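Local coordinates for CaaX farnesyltransferase alpha subunit Ram2 (Aspergillus fumigatus, PDB 4L9P) that pairs with the beta subunit Ram1 as the helical-repeat alpha subunit of the heterodimeric protein farnesyltransferase, which attaches farnesyl groups to CaaX-type proteins, at the interface of chains A and B. Residues are numbered along the deposited sequence; one frame, centred on the assembly and turned at random. Chains: chain A, CaaX farnesyltransferase alpha subunit Ram2; chain B, CaaX farnesyltransferase beta subunit Ram1.

The interface of chains A and B. Residues chain A 159, 161, 198; chain B 309, 311, 359.
The guanidinium of B:Arg359 meets the main-chain carbonyl of A:Lys159 end-on, where the helical repeats of the prenyltransferase alpha subunit curve against the alpha-alpha toroid of the beta subunit. NH1 of B:Arg359 lies 2.9 Å from A:Lys159 O, in the carbonyl plane, and its NH2 3.1 Å from the same O, tilted out of it. Arginine suits this place because its flat, forked end gives two N-H groups to one acceptor and still spends another; A:Lys159 serves through its backbone. NH1 of B:Arg359 also forms a hydrogen-bonded salt bridge, 2.8 Å from B:Glu309 OE1, on the syn side but tilted well out of the carboxylate plane. From the opposite face, OG of A:Ser198 donates to B:Glu309 OE1 at 2.7 Å, so this anionic group accepts from both subunits. Serine's small hydroxyl also joins a water that bridges to OE2 of B:Glu309 and should help fix the carboxylate's rotation. The extended glutamate chain (chi2 -180°) carries the carboxylate out to these donors.

The ring of A:Tyr161 stands nearly upright on the guanidinium, planes 82° apart, its CD2 edge over one face. With CG anti to the backbone N (chi1 -163°), this long side chain carries its hydroxyl to B:Glu309, where OH of A:Tyr161 donates to B:Glu309 O at 2.6 Å, in the carbonyl plane and on a lone pair. Farther out, B:His311 presents its flat ring's edge to NE of B:Arg359, while CB of B:His311 lies 4.1 Å from CE2 of A:Tyr161.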
ATOM      1  N   LYS A 159       1.057   7.321 -15.273  1.00  3.36           N
ATOM      2  CA  LYS A 159       0.483   7.048 -13.963  1.00  3.39           C
ATOM      3  C   LYS A 159       1.554   6.830 -12.910  1.00  3.96           C
ATOM      4  O   LYS A 159       1.273   6.341 -11.834  1.00  4.43           O
ATOM      5  CB  LYS A 159      -0.455   5.817 -14.070  1.00  4.27           C
ATOM      6  CG  LYS A 159      -1.588   6.049 -15.106  1.00  4.18           C
ATOM      7  CD  LYS A 159      -2.536   4.852 -15.151  1.00  4.05           C
ATOM      8  CE  LYS A 159      -3.621   5.143 -16.168  1.00  4.87           C
ATOM      9  NZ  LYS A 159      -4.673   3.989 -16.095  1.00  4.84           N
ATOM     10  N   TYR A 161       3.441   6.849  -9.898  1.00  2.51           N
ATOM     11  CA  TYR A 161       2.955   7.349  -8.609  1.00  3.07           C
ATOM     12  C   TYR A 161       3.970   8.262  -7.971  1.00  3.37           C
ATOM     13  O   TYR A 161       3.569   9.289  -7.342  1.00  3.75           O
ATOM     14  CB  TYR A 161       2.677   6.117  -7.666  1.00  3.22           C
ATOM     15  CG  TYR A 161       1.808   6.443  -6.484  1.00  4.07           C
ATOM     16  CD1 TYR A 161       2.351   7.010  -5.334  1.00  4.03           C
ATOM     17  CD2 TYR A 161       0.414   6.205  -6.517  1.00  2.65           C
ATOM     18  CE1 TYR A 161       1.552   7.302  -4.213  1.00  3.19           C
ATOM     19  CE2 TYR A 161      -0.373   6.494  -5.420  1.00  2.99           C
ATOM     20  CZ  TYR A 161       0.212   7.074  -4.280  1.00  2.35           C
ATOM     21  OH  TYR A 161      -0.555   7.364  -3.166  1.00  3.77           O
ATOM     22  N   SER A 198      -4.662   9.176 -12.122  1.00  2.80           N
ATOM     23  CA  SER A 198      -3.648  10.014 -11.423  1.00  2.65           C
ATOM     24  C   SER A 198      -3.830  11.480 -11.806  1.00  2.70           C
ATOM     25  O   SER A 198      -3.684  12.411 -10.984  1.00  3.93           O
ATOM     26  CB  SER A 198      -2.234   9.595 -11.849  1.00  2.88           C
ATOM     27  OG  SER A 198      -2.068   8.202 -11.518  1.00  4.19           O
TER
ATOM     28  N   GLU B 309      -2.526   9.884  -4.669  1.00  2.80           N
ATOM     29  CA  GLU B 309      -3.673   9.120  -5.170  1.00  2.60           C
ATOM     30  C   GLU B 309      -4.005   7.940  -4.245  1.00  2.47           C
ATOM     31  O   GLU B 309      -3.116   7.237  -3.703  1.00  3.33           O
ATOM     32  CB  GLU B 309      -3.288   8.618  -6.557  1.00  2.45           C
ATOM     33  CG  GLU B 309      -4.393   7.781  -7.248  1.00  2.45           C
ATOM     34  CD  GLU B 309      -3.919   7.313  -8.633  1.00  2.88           C
ATOM     35  OE1 GLU B 309      -2.700   7.423  -8.972  1.00  3.60           O
ATOM     36  OE2 GLU B 309      -4.763   6.785  -9.375  1.00  3.56           O
ATOM     37  N   HIS B 311      -4.593   4.443  -2.828  1.00  2.26           N
ATOM     38  CA  HIS B 311      -3.954   3.212  -3.306  1.00  1.99           C
ATOM     39  C   HIS B 311      -4.144   2.134  -2.256  1.00  2.67           C
ATOM     40  O   HIS B 311      -3.932   2.357  -1.068  1.00  3.87           O
ATOM     41  CB  HIS B 311      -2.440   3.465  -3.523  1.00  2.46           C
ATOM     42  CG  HIS B 311      -1.794   2.413  -4.358  1.00  2.60           C
ATOM     43  ND1 HIS B 311      -1.518   1.140  -3.869  1.00  3.59           N
ATOM     44  CD2 HIS B 311      -1.409   2.425  -5.644  1.00  4.22           C
ATOM     45  CE1 HIS B 311      -1.009   0.413  -4.861  1.00  3.70           C
ATOM     46  NE2 HIS B 311      -0.929   1.183  -5.950  1.00  4.17           N
ATOM     47  N   ARG B 359      -5.415   0.715  -7.537  1.00  2.20           N
ATOM     48  CA  ARG B 359      -5.987   2.075  -7.700  1.00  2.40           C
ATOM     49  C   ARG B 359      -6.856   2.123  -8.927  1.00  2.43           C
ATOM     50  O   ARG B 359      -6.812   1.231  -9.806  1.00  3.26           O
ATOM     51  CB  ARG B 359      -4.879   3.167  -7.740  1.00  3.20           C
ATOM     52  CG  ARG B 359      -3.692   2.774  -8.598  1.00  4.12           C
ATOM     53  CD  ARG B 359      -2.679   3.995  -8.642  1.00  3.39           C
ATOM     54  NE  ARG B 359      -1.385   3.528  -9.094  1.00  3.19           N
ATOM     55  CZ  ARG B 359      -0.544   4.291  -9.815  1.00  3.12           C
ATOM     56  NH1 ARG B 359      -0.815   5.599 -10.034  1.00  3.12           N
ATOM     57  NH2 ARG B 359       0.591   3.758 -10.225  1.00  3.71           N
TER
HETATM   58  O   HOH W   1      -3.733   5.952 -11.784  1.00  3.80           O